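Local structure of mbDLG-3 protein (6X1N) at residues F17-L22 against G47-S52; E34-F39 against P97-L102; I40-P45 against V55-Q60; L62-Q67 against G87-N92. The protein probably acts as a Dlg-type scaffold, this piece being its third PDZ domain, a peptide-binding module; the whole protein may also bind protein kinases. One frame throughout, in Å; residues are numbered along the deposited sequence. Where two conformers were deposited one is given.

Contact 1. Residues F17-L22 against G47-S52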
loop_
_atom_site.group_PDB
_atom_site.type_symbol
_atom_site.label_atom_id
_atom_site.label_comp_id
_atom_site.label_asym_id
_atom_site.label_seq_id
_atom_site.Cartn_x
_atom_site.Cartn_y
_atom_site.Cartn_z
ATOM N N PHE A 17 -11.824 3.035 -1.772
ATOM C CA PHE A 17 -10.440 3.463 -1.945
ATOM C C PHE A 17 -9.845 3.010 -3.275
ATOM O O PHE A 17 -8.897 3.634 -3.759
ATOM C CB PHE A 17 -9.591 2.963 -0.782
ATOM C CG PHE A 17 -9.873 3.669 0.522
ATOM C CD1 PHE A 17 -9.629 5.033 0.652
ATOM C CD2 PHE A 17 -10.355 2.974 1.617
ATOM C CE1 PHE A 17 -9.869 5.686 1.849
ATOM C CE2 PHE A 17 -10.593 3.625 2.824
ATOM C CZ PHE A 17 -10.353 4.978 2.937
ATOM N N GLY A 18 -10.346 1.924 -3.854
ATOM C CA GLY A 18 -10.007 1.583 -5.224
ATOM C C GLY A 18 -8.656 0.944 -5.462
ATOM O O GLY A 18 -8.069 1.138 -6.528
ATOM N N PHE A 19 -8.134 0.179 -4.507
ATOM C CA PHE A 19 -6.880 -0.517 -4.756
ATOM C C PHE A 19 -6.820 -1.782 -3.927
ATOM O O PHE A 19 -7.490 -1.910 -2.901
ATOM C CB PHE A 19 -5.654 0.366 -4.499
ATOM C CG PHE A 19 -5.393 0.667 -3.045
ATOM C CD1 PHE A 19 -5.974 1.772 -2.431
ATOM C CD2 PHE A 19 -4.522 -0.121 -2.307
ATOM C CE1 PHE A 19 -5.709 2.062 -1.096
ATOM C CE2 PHE A 19 -4.251 0.161 -0.971
ATOM C CZ PHE A 19 -4.843 1.242 -0.361
ATOM N N SER A 20 -6.007 -2.717 -4.397
ATOM C CA SER A 20 -5.696 -3.941 -3.679
ATOM C C SER A 20 -4.267 -3.862 -3.170
ATOM O O SER A 20 -3.402 -3.267 -3.821
ATOM C CB SER A 20 -5.751 -5.141 -4.624
ATOM O OG SER A 20 -7.005 -5.220 -5.292
ATOM N N LEU A 21 -4.003 -4.474 -2.021
ATOM C CA LEU A 21 -2.639 -4.548 -1.513
ATOM C C LEU A 21 -2.219 -5.991 -1.261
ATOM O O LEU A 21 -3.045 -6.909 -1.196
ATOM C CB LEU A 21 -2.415 -3.654 -0.278
ATOM C CG LEU A 21 -3.270 -3.864 0.976
ATOM C CD1 LEU A 21 -2.857 -5.100 1.779
ATOM C CD2 LEU A 21 -3.205 -2.639 1.875
ATOM N N LEU A 22 -0.913 -6.176 -1.105
ATOM C CA LEU A 22 -0.351 -7.472 -0.770
ATOM C C LEU A 22 0.705 -7.287 0.304
ATOM O O LEU A 22 1.196 -6.180 0.556
ATOM C CB LEU A 22 0.221 -8.226 -1.985
ATOM C CG LEU A 22 1.467 -7.733 -2.728
ATOM C CD1 LEU A 22 2.780 -7.909 -1.940
ATOM C CD2 LEU A 22 1.560 -8.486 -4.048
ATOM N N GLY A 47 -12.552 4.359 -8.184
ATOM C CA GLY A 47 -12.199 4.509 -6.787
ATOM C C GLY A 47 -11.208 5.624 -6.552
ATOM O O GLY A 47 -10.739 6.269 -7.494
ATOM N N ALA A 48 -10.859 5.847 -5.289
ATOM C CA ALA A 48 -10.029 6.999 -4.959
ATOM C C ALA A 48 -8.650 6.898 -5.594
ATOM O O ALA A 48 -8.095 7.906 -6.047
ATOM C CB ALA A 48 -9.905 7.132 -3.444
ATOM N N ALA A 49 -8.086 5.693 -5.650
ATOM C CA ALA A 49 -6.712 5.550 -6.122
ATOM C C ALA A 49 -6.582 5.951 -7.585
ATOM O O ALA A 49 -5.687 6.720 -7.946
ATOM C CB ALA A 49 -6.208 4.128 -5.908
ATOM N N ILE A 50 -7.477 5.467 -8.448
ATOM C CA ILE A 50 -7.380 5.836 -9.861
ATOM C C ILE A 50 -7.672 7.319 -10.051
ATOM O O ILE A 50 -7.032 7.989 -10.876
ATOM C CB ILE A 50 -8.251 4.924 -10.752
ATOM C CG1 ILE A 50 -7.889 5.122 -12.226
ATOM C CG2 ILE A 50 -9.753 5.161 -10.519
ATOM C CD1 ILE A 50 -8.557 4.116 -13.140
ATOM N N GLU A 51 -8.619 7.865 -9.284
ATOM C CA GLU A 51 -8.934 9.284 -9.404
ATOM C C GLU A 51 -7.744 10.156 -9.023
ATOM O O GLU A 51 -7.546 11.229 -9.610
ATOM C CB GLU A 51 -10.170 9.617 -8.561
ATOM C CG GLU A 51 -11.455 9.038 -9.130
ATOM C CD GLU A 51 -12.668 9.261 -8.248
ATOM O OE1 GLU A 51 -12.581 10.023 -7.262
ATOM O OE2 GLU A 51 -13.721 8.660 -8.539
ATOM N N SER A 52 -6.930 9.701 -8.070
ATOM C CA SER A 52 -5.770 10.471 -7.635
ATOM C C SER A 52 -4.700 10.521 -8.715
ATOM O O SER A 52 -3.995 11.528 -8.839
ATOM C CB SER A 52 -5.191 9.861 -6.358
ATOM O OG SER A 52 -4.368 8.740 -6.631
HETATM O O HOH W 1 -9.092 3.137 -8.072
#

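Contact 2. Residues E34-F39 against P97-L102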
loop_
_atom_site.group_PDB
_atom_site.type_symbol
_atom_site.label_atom_id
_atom_site.label_comp_id
_atom_site.label_asym_id
_atom_site.label_seq_id
_atom_site.Cartn_x
_atom_site.Cartn_y
_atom_site.Cartn_z
ATOM N N GLU A 34 14.070 -12.913 1.515
ATOM C CA GLU A 34 12.624 -13.089 1.552
ATOM C C GLU A 34 11.925 -11.755 1.307
ATOM O O GLU A 34 12.382 -10.716 1.790
ATOM C CB GLU A 34 12.189 -13.624 2.910
ATOM C CG GLU A 34 12.689 -15.023 3.208
ATOM C CD GLU A 34 12.231 -16.031 2.172
ATOM O OE1 GLU A 34 13.016 -16.945 1.845
ATOM O OE2 GLU A 34 11.085 -15.910 1.685
ATOM N N PRO A 35 10.816 -11.746 0.574
ATOM C CA PRO A 35 10.108 -10.485 0.344
ATOM C C PRO A 35 9.476 -9.977 1.627
ATOM O O PRO A 35 9.033 -10.742 2.488
ATOM C CB PRO A 35 9.040 -10.854 -0.690
ATOM C CG PRO A 35 8.846 -12.327 -0.521
ATOM C CD PRO A 35 10.175 -12.884 -0.104
ATOM N N VAL A 36 9.455 -8.656 1.755
ATOM C CA VAL A 36 8.936 -8.008 2.949
ATOM C C VAL A 36 8.466 -6.622 2.537
ATOM O O VAL A 36 8.979 -6.030 1.582
ATOM C CB VAL A 36 10.020 -7.996 4.058
ATOM C CG1 VAL A 36 11.239 -7.209 3.609
ATOM C CG2 VAL A 36 9.486 -7.485 5.386
ATOM N N GLY A 37 7.476 -6.114 3.253
ATOM C CA GLY A 37 6.857 -4.845 2.929
ATOM C C GLY A 37 5.472 -5.029 2.331
ATOM O O GLY A 37 5.101 -6.096 1.836
ATOM N N ILE A 38 4.690 -3.966 2.406
ATOM C CA ILE A 38 3.328 -3.937 1.882
ATOM C C ILE A 38 3.354 -3.239 0.534
ATOM O O ILE A 38 4.014 -2.204 0.380
ATOM C CB ILE A 38 2.412 -3.180 2.859
ATOM C CG1 ILE A 38 2.396 -3.871 4.230
ATOM C CG2 ILE A 38 1.002 -3.046 2.276
ATOM C CD1 ILE A 38 1.978 -5.326 4.168
ATOM N N PHE A 39 2.635 -3.791 -0.445
ATOM C CA PHE A 39 2.646 -3.286 -1.814
ATOM C C PHE A 39 1.243 -3.115 -2.366
ATOM O O PHE A 39 0.327 -3.853 -2.003
ATOM C CB PHE A 39 3.436 -4.231 -2.716
ATOM C CG PHE A 39 4.899 -4.093 -2.528
ATOM C CD1 PHE A 39 5.516 -4.631 -1.421
ATOM C CD2 PHE A 39 5.651 -3.362 -3.421
ATOM C CE1 PHE A 39 6.864 -4.451 -1.222
ATOM C CE2 PHE A 39 6.999 -3.196 -3.230
ATOM C CZ PHE A 39 7.601 -3.723 -2.136
ATOM N N PRO A 97 10.018 -1.674 -7.769
ATOM C CA PRO A 97 9.822 -2.824 -8.660
ATOM C C PRO A 97 10.645 -4.032 -8.281
ATOM O O PRO A 97 10.192 -5.161 -8.501
ATOM C CB PRO A 97 10.207 -2.269 -10.041
ATOM C CG PRO A 97 11.116 -1.127 -9.747
ATOM C CD PRO A 97 10.595 -0.515 -8.476
ATOM N N GLY A 98 11.832 -3.835 -7.707
ATOM C CA GLY A 98 12.645 -4.980 -7.333
ATOM C C GLY A 98 11.970 -5.838 -6.283
ATOM O O GLY A 98 11.825 -7.054 -6.447
ATOM N N MET A 99 11.513 -5.210 -5.197
ATOM C CA MET A 99 10.858 -5.980 -4.146
ATOM C C MET A 99 9.517 -6.521 -4.618
ATOM O O MET A 99 9.139 -7.645 -4.269
ATOM C CB MET A 99 10.693 -5.135 -2.883
ATOM C CG MET A 99 10.100 -5.914 -1.712
ATOM S SD MET A 99 11.193 -7.236 -1.100
ATOM C CE MET A 99 12.270 -6.297 -0.032
ATOM N N TYR A 100 8.788 -5.736 -5.413
ATOM C CA TYR A 100 7.534 -6.233 -5.969
ATOM C C TYR A 100 7.776 -7.491 -6.796
ATOM O O TYR A 100 7.011 -8.458 -6.704
ATOM C CB TYR A 100 6.858 -5.134 -6.788
ATOM C CG TYR A 100 5.409 -5.417 -7.136
ATOM C CD1 TYR A 100 4.458 -5.600 -6.143
ATOM C CD2 TYR A 100 4.986 -5.466 -8.463
ATOM C CE1 TYR A 100 3.124 -5.850 -6.455
ATOM C CE2 TYR A 100 3.649 -5.709 -8.784
ATOM C CZ TYR A 100 2.727 -5.896 -7.777
ATOM O OH TYR A 100 1.400 -6.144 -8.087
ATOM N N ASP A 101 8.850 -7.503 -7.592
ATOM C CA ASP A 101 9.182 -8.691 -8.372
ATOM C C ASP A 101 9.590 -9.858 -7.485
ATOM O O ASP A 101 9.321 -11.016 -7.824
ATOM C CB ASP A 101 10.295 -8.378 -9.369
ATOM C CG ASP A 101 10.670 -9.583 -10.214
ATOM O OD1 ASP A 101 9.908 -9.908 -11.146
ATOM O OD2 ASP A 101 11.721 -10.198 -9.943
ATOM N N LEU A 102 10.243 -9.581 -6.356
ATOM C CA LEU A 102 10.619 -10.657 -5.448
ATOM C C LEU A 102 9.388 -11.359 -4.891
ATOM O O LEU A 102 9.414 -12.575 -4.667
ATOM C CB LEU A 102 11.508 -10.120 -4.329
ATOM C CG LEU A 102 12.131 -11.170 -3.413
ATOM C CD1 LEU A 102 12.985 -12.143 -4.223
ATOM C CD2 LEU A 102 12.959 -10.508 -2.322
#

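Contact 3. Residues I40-P45 against V55-Q60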
loop_
_atom_site.group_PDB
_atom_site.type_symbol
_atom_site.label_atom_id
_atom_site.label_comp_id
_atom_site.label_asym_id
_atom_site.label_seq_id
_atom_site.Cartn_x
_atom_site.Cartn_y
_atom_site.Cartn_z
ATOM N N ILE A 40 1.085 -2.142 -3.257
ATOM C CA ILE A 40 -0.134 -2.027 -4.048
ATOM C C ILE A 40 -0.088 -3.099 -5.124
ATOM O O ILE A 40 0.850 -3.134 -5.932
ATOM C CB ILE A 40 -0.243 -0.636 -4.678
ATOM C CG1 ILE A 40 -0.147 0.460 -3.614
ATOM C CG2 ILE A 40 -1.509 -0.553 -5.528
ATOM C CD1 ILE A 40 -1.372 0.724 -2.860
ATOM N N SER A 41 -1.086 -3.979 -5.137
ATOM C CA SER A 41 -1.146 -5.057 -6.114
ATOM C C SER A 41 -2.151 -4.828 -7.238
ATOM O O SER A 41 -2.133 -5.590 -8.207
ATOM C CB SER A 41 -1.446 -6.393 -5.418
ATOM O OG SER A 41 -2.632 -6.288 -4.647
ATOM N N ARG A 42 -3.017 -3.818 -7.146
ATOM C CA ARG A 42 -3.924 -3.546 -8.256
ATOM C C ARG A 42 -4.553 -2.186 -8.034
ATOM O O ARG A 42 -4.901 -1.838 -6.906
ATOM C CB ARG A 42 -5.040 -4.604 -8.303
ATOM C CG ARG A 42 -5.844 -4.636 -9.579
ATOM C CD ARG A 42 -5.080 -5.248 -10.727
ATOM N NE ARG A 42 -5.993 -5.428 -11.855
ATOM C CZ ARG A 42 -6.429 -6.602 -12.310
ATOM N NH1 ARG A 42 -6.005 -7.736 -11.770
ATOM N NH2 ARG A 42 -7.272 -6.637 -13.334
ATOM N N ILE A 43 -4.720 -1.433 -9.118
ATOM C CA ILE A 43 -5.526 -0.215 -9.113
ATOM C C ILE A 43 -6.862 -0.553 -9.756
ATOM O O ILE A 43 -6.905 -0.970 -10.920
ATOM C CB ILE A 43 -4.837 0.921 -9.879
ATOM C CG1 ILE A 43 -3.439 1.180 -9.315
ATOM C CG2 ILE A 43 -5.683 2.176 -9.823
ATOM C CD1 ILE A 43 -3.410 1.554 -7.830
ATOM N N LEU A 44 -7.946 -0.356 -9.020
ATOM C CA LEU A 44 -9.252 -0.728 -9.550
ATOM C C LEU A 44 -9.741 0.312 -10.556
ATOM O O LEU A 44 -9.343 1.479 -10.493
ATOM C CB LEU A 44 -10.262 -0.877 -8.416
ATOM C CG LEU A 44 -9.858 -1.865 -7.314
ATOM C CD1 LEU A 44 -11.042 -2.196 -6.404
ATOM C CD2 LEU A 44 -9.225 -3.129 -7.862
ATOM N N PRO A 45 -10.636 -0.082 -11.474
ATOM C CA PRO A 45 -11.077 0.861 -12.518
ATOM C C PRO A 45 -11.882 2.038 -11.994
ATOM O O PRO A 45 -11.998 3.041 -12.698
ATOM C CB PRO A 45 -11.886 -0.014 -13.487
ATOM C CG PRO A 45 -12.265 -1.220 -12.697
ATOM C CD PRO A 45 -11.142 -1.446 -11.708
ATOM N N VAL A 55 -1.208 6.767 -7.288
ATOM C CA VAL A 55 -1.096 5.484 -6.607
ATOM C C VAL A 55 -0.962 4.427 -7.690
ATOM O O VAL A 55 -1.819 4.352 -8.579
ATOM C CB VAL A 55 -2.337 5.208 -5.741
ATOM C CG1 VAL A 55 -2.201 3.889 -5.005
ATOM C CG2 VAL A 55 -2.601 6.377 -4.774
ATOM N N PHE A 56 0.099 3.623 -7.638
ATOM C CA PHE A 56 0.405 2.718 -8.729
ATOM C C PHE A 56 0.626 1.303 -8.222
ATOM O O PHE A 56 1.230 1.085 -7.168
ATOM C CB PHE A 56 1.689 3.143 -9.463
ATOM C CG PHE A 56 1.676 4.561 -9.959
ATOM C CD1 PHE A 56 0.623 5.038 -10.714
ATOM C CD2 PHE A 56 2.726 5.409 -9.662
ATOM C CE1 PHE A 56 0.633 6.345 -11.177
ATOM C CE2 PHE A 56 2.735 6.706 -10.112
ATOM C CZ PHE A 56 1.693 7.178 -10.871
ATOM N N GLU A 57 0.203 0.329 -9.021
ATOM C CA GLU A 57 0.614 -1.040 -8.764
ATOM C C GLU A 57 2.136 -1.115 -8.707
ATOM O O GLU A 57 2.836 -0.445 -9.472
ATOM C CB GLU A 57 0.081 -1.949 -9.867
ATOM C CG GLU A 57 0.467 -3.382 -9.612
ATOM C CD GLU A 57 -0.137 -4.365 -10.580
ATOM O OE1 GLU A 57 -1.084 -4.000 -11.323
ATOM O OE2 GLU A 57 0.360 -5.517 -10.584
ATOM N N GLY A 58 2.651 -1.893 -7.760
ATOM C CA GLY A 58 4.080 -1.988 -7.550
ATOM C C GLY A 58 4.657 -0.950 -6.618
ATOM O O GLY A 58 5.872 -0.971 -6.369
ATOM N N ASP A 59 3.838 -0.051 -6.090
ATOM C CA ASP A 59 4.296 0.860 -5.048
ATOM C C ASP A 59 4.443 0.103 -3.737
ATOM O O ASP A 59 3.580 -0.703 -3.365
ATOM C CB ASP A 59 3.257 1.955 -4.784
ATOM C CG ASP A 59 3.219 3.028 -5.842
ATOM O OD1 ASP A 59 4.152 3.111 -6.674
ATOM O OD2 ASP A 59 2.269 3.833 -5.773
ATOM N N GLN A 60 5.517 0.391 -3.007
ATOM C CA GLN A 60 5.573 -0.001 -1.609
ATOM C C GLN A 60 4.823 1.033 -0.787
ATOM O O GLN A 60 5.024 2.243 -0.964
ATOM C CB GLN A 60 7.016 -0.113 -1.129
ATOM C CG GLN A 60 7.061 -0.540 0.325
ATOM C CD GLN A 60 8.398 -1.079 0.777
ATOM O OE1 GLN A 60 9.391 -1.026 0.050
ATOM N NE2 GLN A 60 8.433 -1.596 2.005
HETATM O O HOH W 2 -1.257 -7.680 -9.818
HETATM O O HOH W 3 -3.243 -2.247 -11.466
#

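Contact 4. Residues L62-Q67 against G87-N92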
loop_
_atom_site.group_PDB
_atom_site.type_symbol
_atom_site.label_atom_id
_atom_site.label_comp_id
_atom_site.label_asym_id
_atom_site.label_seq_id
_atom_site.Cartn_x
_atom_site.Cartn_y
_atom_site.Cartn_z
ATOM N N LEU A 62 4.941 2.541 2.411
ATOM C CA LEU A 62 5.866 2.655 3.535
ATOM C C LEU A 62 5.121 2.931 4.833
ATOM O O LEU A 62 5.505 2.435 5.903
ATOM C CB LEU A 62 6.898 3.745 3.259
ATOM C CG LEU A 62 7.811 3.459 2.064
ATOM C CD1 LEU A 62 8.577 4.717 1.633
ATOM C CD2 LEU A 62 8.779 2.331 2.380
ATOM N N SER A 63 4.050 3.718 4.767
ATOM C CA SER A 63 3.237 3.975 5.943
ATOM C C SER A 63 1.818 4.274 5.498
ATOM O O SER A 63 1.576 4.685 4.358
ATOM C CB SER A 63 3.806 5.137 6.764
ATOM O OG SER A 63 3.825 6.321 5.996
ATOM N N MET A 64 0.879 4.055 6.414
ATOM C CA MET A 64 -0.524 4.345 6.177
ATOM C C MET A 64 -1.117 4.860 7.474
ATOM O O MET A 64 -1.000 4.205 8.512
ATOM C CB MET A 64 -1.272 3.082 5.750
ATOM C CG MET A 64 -2.749 3.309 5.499
ATOM S SD MET A 64 -3.675 1.803 5.146
ATOM C CE MET A 64 -2.862 1.232 3.649
ATOM N N ASN A 65 -1.742 6.033 7.418
ATOM C CA ASN A 65 -2.402 6.612 8.586
ATOM C C ASN A 65 -1.467 6.661 9.790
ATOM O O ASN A 65 -1.843 6.326 10.913
ATOM C CB ASN A 65 -3.718 5.899 8.899
ATOM C CG ASN A 65 -4.790 6.209 7.880
ATOM O OD1 ASN A 65 -4.624 7.115 7.067
ATOM N ND2 ASN A 65 -5.889 5.477 7.919
ATOM N N GLY A 66 -0.226 7.073 9.543
ATOM C CA GLY A 66 0.761 7.207 10.593
ATOM C C GLY A 66 1.411 5.920 11.057
ATOM O O GLY A 66 2.276 5.975 11.941
ATOM N N GLN A 67 1.032 4.770 10.500
ATOM C CA GLN A 67 1.564 3.477 10.918
ATOM C C GLN A 67 2.672 3.049 9.965
ATOM O O GLN A 67 2.458 2.974 8.752
ATOM C CB GLN A 67 0.463 2.421 10.954
ATOM C CG GLN A 67 -0.765 2.847 11.739
ATOM C CD GLN A 67 -0.420 3.382 13.112
ATOM O OE1 GLN A 67 -0.648 4.559 13.409
ATOM N NE2 GLN A 67 0.139 2.523 13.959
ATOM N N GLY A 87 -13.178 7.273 6.701
ATOM C CA GLY A 87 -13.034 7.332 5.258
ATOM C C GLY A 87 -11.780 8.004 4.742
ATOM O O GLY A 87 -11.708 8.292 3.544
ATOM N N VAL A 88 -10.788 8.270 5.587
ATOM C CA VAL A 88 -9.581 8.980 5.182
ATOM C C VAL A 88 -8.389 8.040 5.292
ATOM O O VAL A 88 -8.235 7.331 6.296
ATOM C CB VAL A 88 -9.366 10.258 6.010
ATOM C CG1 VAL A 88 -8.110 10.966 5.559
ATOM C CG2 VAL A 88 -10.571 11.175 5.872
ATOM N N MET A 89 -7.554 8.024 4.259
ATOM C CA MET A 89 -6.346 7.213 4.243
ATOM C C MET A 89 -5.194 8.067 3.735
ATOM O O MET A 89 -5.254 8.583 2.615
ATOM C CB MET A 89 -6.540 6.002 3.334
ATOM C CG MET A 89 -5.333 5.096 3.282
ATOM S SD MET A 89 -5.434 3.842 1.995
ATOM C CE MET A 89 -6.817 2.858 2.573
ATOM N N THR A 90 -4.146 8.213 4.537
ATOM C CA THR A 90 -2.932 8.887 4.100
ATOM C C THR A 90 -1.869 7.821 3.882
ATOM O O THR A 90 -1.730 6.906 4.699
ATOM C CB THR A 90 -2.475 9.935 5.112
ATOM O OG1 THR A 90 -3.507 10.922 5.263
ATOM C CG2 THR A 90 -1.219 10.624 4.611
ATOM N N LEU A 91 -1.151 7.926 2.767
ATOM C CA LEU A 91 -0.171 6.934 2.347
ATOM C C LEU A 91 1.148 7.620 2.038
ATOM O O LEU A 91 1.166 8.706 1.454
ATOM C CB LEU A 91 -0.617 6.263 1.049
ATOM C CG LEU A 91 -1.938 5.508 1.065
ATOM C CD1 LEU A 91 -2.361 5.221 -0.366
ATOM C CD2 LEU A 91 -1.802 4.223 1.839
ATOM N N ASN A 92 2.250 6.976 2.410
ATOM C CA ASN A 92 3.568 7.278 1.872
ATOM C C ASN A 92 3.927 6.128 0.951
ATOM O O ASN A 92 4.008 4.977 1.403
ATOM C CB ASN A 92 4.615 7.379 2.978
ATOM C CG ASN A 92 4.678 8.744 3.600
ATOM O OD1 ASN A 92 3.655 9.332 3.944
ATOM N ND2 ASN A 92 5.891 9.267 3.748
HETATM O O HOH W 4 1.162 7.771 6.120
#

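Contact 1. Residues F17-L22 against G47-S52
Phe-17 and Ala-49 are tied by a direct backbone hydrogen bond, Ala-49 N donating to Phe-17 O at 2.9 Å. It is bent: the N-H...O angle is 142° and the donor stands 34° off the carbonyl plane. The methyl of Ala-49 points at the loop and rests near two carbonyls, 3.5 Å from Phe-17 O and 3.6 Å from Gly-18 O. It also meets Phe-19, CB to CB at 4.1 Å. Alongside, the two backbones pass with Gly-18 CA only 4.0 Å from Gly-47 CA. A CB built on Gly-18 would fall 2.8 Å from Gly-47 CA, evidence that this approach depends on a missing side chain. A water completes the first shell by donating to Gly-18 O and accepting from Ile-50 N.

Further out, Gly-47 holds the N-cap position of helix 48-52, and Ala-48 has a backbone bond to Gly-16. Ser-52 OG donates to Ala-49 O and is also hydrogen-bonded to Gln-54 N. Leu-10 packs against Phe-17, Phe-19 and Ala-48. Gly-16 to Phe-19 read Gly-Phe-Gly-Phe and correspond to the carboxylate-binding loop of PDZ domains; Phe-19 O hydrogen-bonds a glycerol, probably from the crystallisation liquor. Two amides of the first helical turn thus reach loop carbonyls, one directly and one through water, which would probably hold the peptide groups that follow Phe-17 and Gly-18 in orientation.

Contact 2. Residues E34-F39 against P97-L102
Phe-39 and Met-99 bury nearly equal areas, about 80 Å² each, and their side chains cross at about a right angle. Phe-39 CZ approaches Met-99 CG to 3.4 Å and Met-99 CB to 3.5 Å. Tyr-100 CA lies over one face of the Phe-39 ring, while Val-36 O and Gly-37 O sit at its edge, in plane. The Tyr-100 ring is near parallel to that of Phe-39, with planes at 30°, but offset so that little of one ring lies over the other, the centroids being 5.8 Å apart. The Tyr-100 OH reaches past the contact to a hydrogen bond with Glu-57.

Met-99 has CG anti to its backbone N (chi1 -176°) and then bends at chi2 and chi3, so that the thioether lies against the loop. There SD accepts a weak hydrogen bond from Val-36 N at 3.6 Å, and CE touches Val-36 CG1. Pro-35, third in buried area, sets its CA 3.7 Å from Met-99 SD and its CB 4.1 Å from Leu-102 CG. Leu-22 packs on both Phe-39 and Tyr-100. A short helix after the last strand, packed on Phe-39 and the loop leading into strand 38-43, recalls the C-terminal helix of PSD-95 PDZ3.

Contact 3. Residues I40-P45 against V55-Q60
Ile-40 pairs with the turn ahead of strand 59-64, where the antiparallel pairing of strands 38-43 and 59-64 in the PDZ sheet begins. Two backbone bonds of equal length, 2.9 Å, fix the register: Ile-40 N to Asp-59 O, and Gly-58 N to Ile-40 O, the latter nearly straight at 170°. Gly-58 lies inside a type II turn, Phe-56 to Asp-59. Ile-40 CB comes to 3.4 Å from Phe-56 O, while its CD1 reaches Val-55 CG1 at 3.9 Å, the two side chains crossing at about a right angle. An alanine here would probably leave Val-55 CG1 without this mate and open a gap beside Phe-19, whose ring also packs on the lost CD1. Asp-59 CB runs beside Ile-40 CG1; its OD2 is met by Phe-56 N from above the carboxylate plane and has a salt bridge to Arg-6.

Ser-41 and Arg-42 both face Ser-20, a classic beta bulge. With CG anti to the backbone N (chi1 -179°) and the chain extended beyond CG, Glu-57 lies alongside Ser-41, its CD 3.3 Å from Ser-41 O. One water donates to Ser-41 O and Glu-57 OE2, which probably eases the approach of these two acceptors; OE2 also bonds Tyr-100 OH. Arg-42 NE stays 5.1 Å from Glu-57 OE1, too far for direct contact.

At Ile-43, a second water accepts from the backbone N and donates to Glu-57 OE1. The Ile-43 side chain turns to the other segment, CD1 lying 3.9 Å from Val-55 CG1 and 3.3 Å from Val-55 O.

Contact 4. Residues L62-Q67 against G87-N92
The flat carboxamide of Asn-65 reaches the backbone of Val-88 to Thr-90 with both polar atoms. OD1 accepts from Thr-90 N at 2.8 Å, nearly straight at 168°; ND2 gives a weak bond to Val-88 O at 3.4 Å. The other flat group, the Asn-92 amide, approaches Ser-63 OG with its CG, while Asn-92 CB is nearer, at 3.3 Å.

This is an antiparallel pairing in the PDZ sheet, strands 59-64 and 88-95, with short segment axes at 173°. It holds a classic bulge, Leu-62 and Ser-63 opposite Asn-92: Leu-62 N donates to Asn-92 O, and Asn-92 N to Ser-63 O. Strand 59-64 ends in a type I' turn, Met-64 to Gln-67, where Asn-65 takes positive phi and its N bonds Thr-90 O. An alanine in its place would probably leave Thr-90 N without its side-chain acceptor and Val-88 O without its weak ND2 partner, though the Asn-65 N bond would remain.

Met-64 and Leu-91 form a non-hydrogen-bonded pair on the face covered by helix 74-82, where Val-81 touches both Met-64 and Met-89. Met-64 CG lies 3.8 Å from Met-89 CG. Bent at chi3 (-61°), Met-64 brings CE to 3.7 Å from Leu-91 CD2.

Contacts 1 and 3 lie closest, about 7 Å between centres, and Phe-19 CD2 meets Ile-40 CD1 at 3.3 Å. Contact 4 reaches contact 1 through Met-89, whose SD is 3.6 Å from Phe-19 CZ. Contact 2 stands about 19 Å from contacts 1 and 4 by centres, yet it touches contact 1 through strand pairing, Leu-22 N lying 2.8 Å from Phe-39 O, and shares strand 38-43 with contact 3; only contact 4 is not touched, nearest atoms about 5 Å apart. The peptide groove expected of a PDZ domain runs between strand 19-22 and helix 74-82; a glycerol, probably from the crystallisation liquor, lies about 3 Å from the Phe-17 side chain, near the expected carboxylate-loop end.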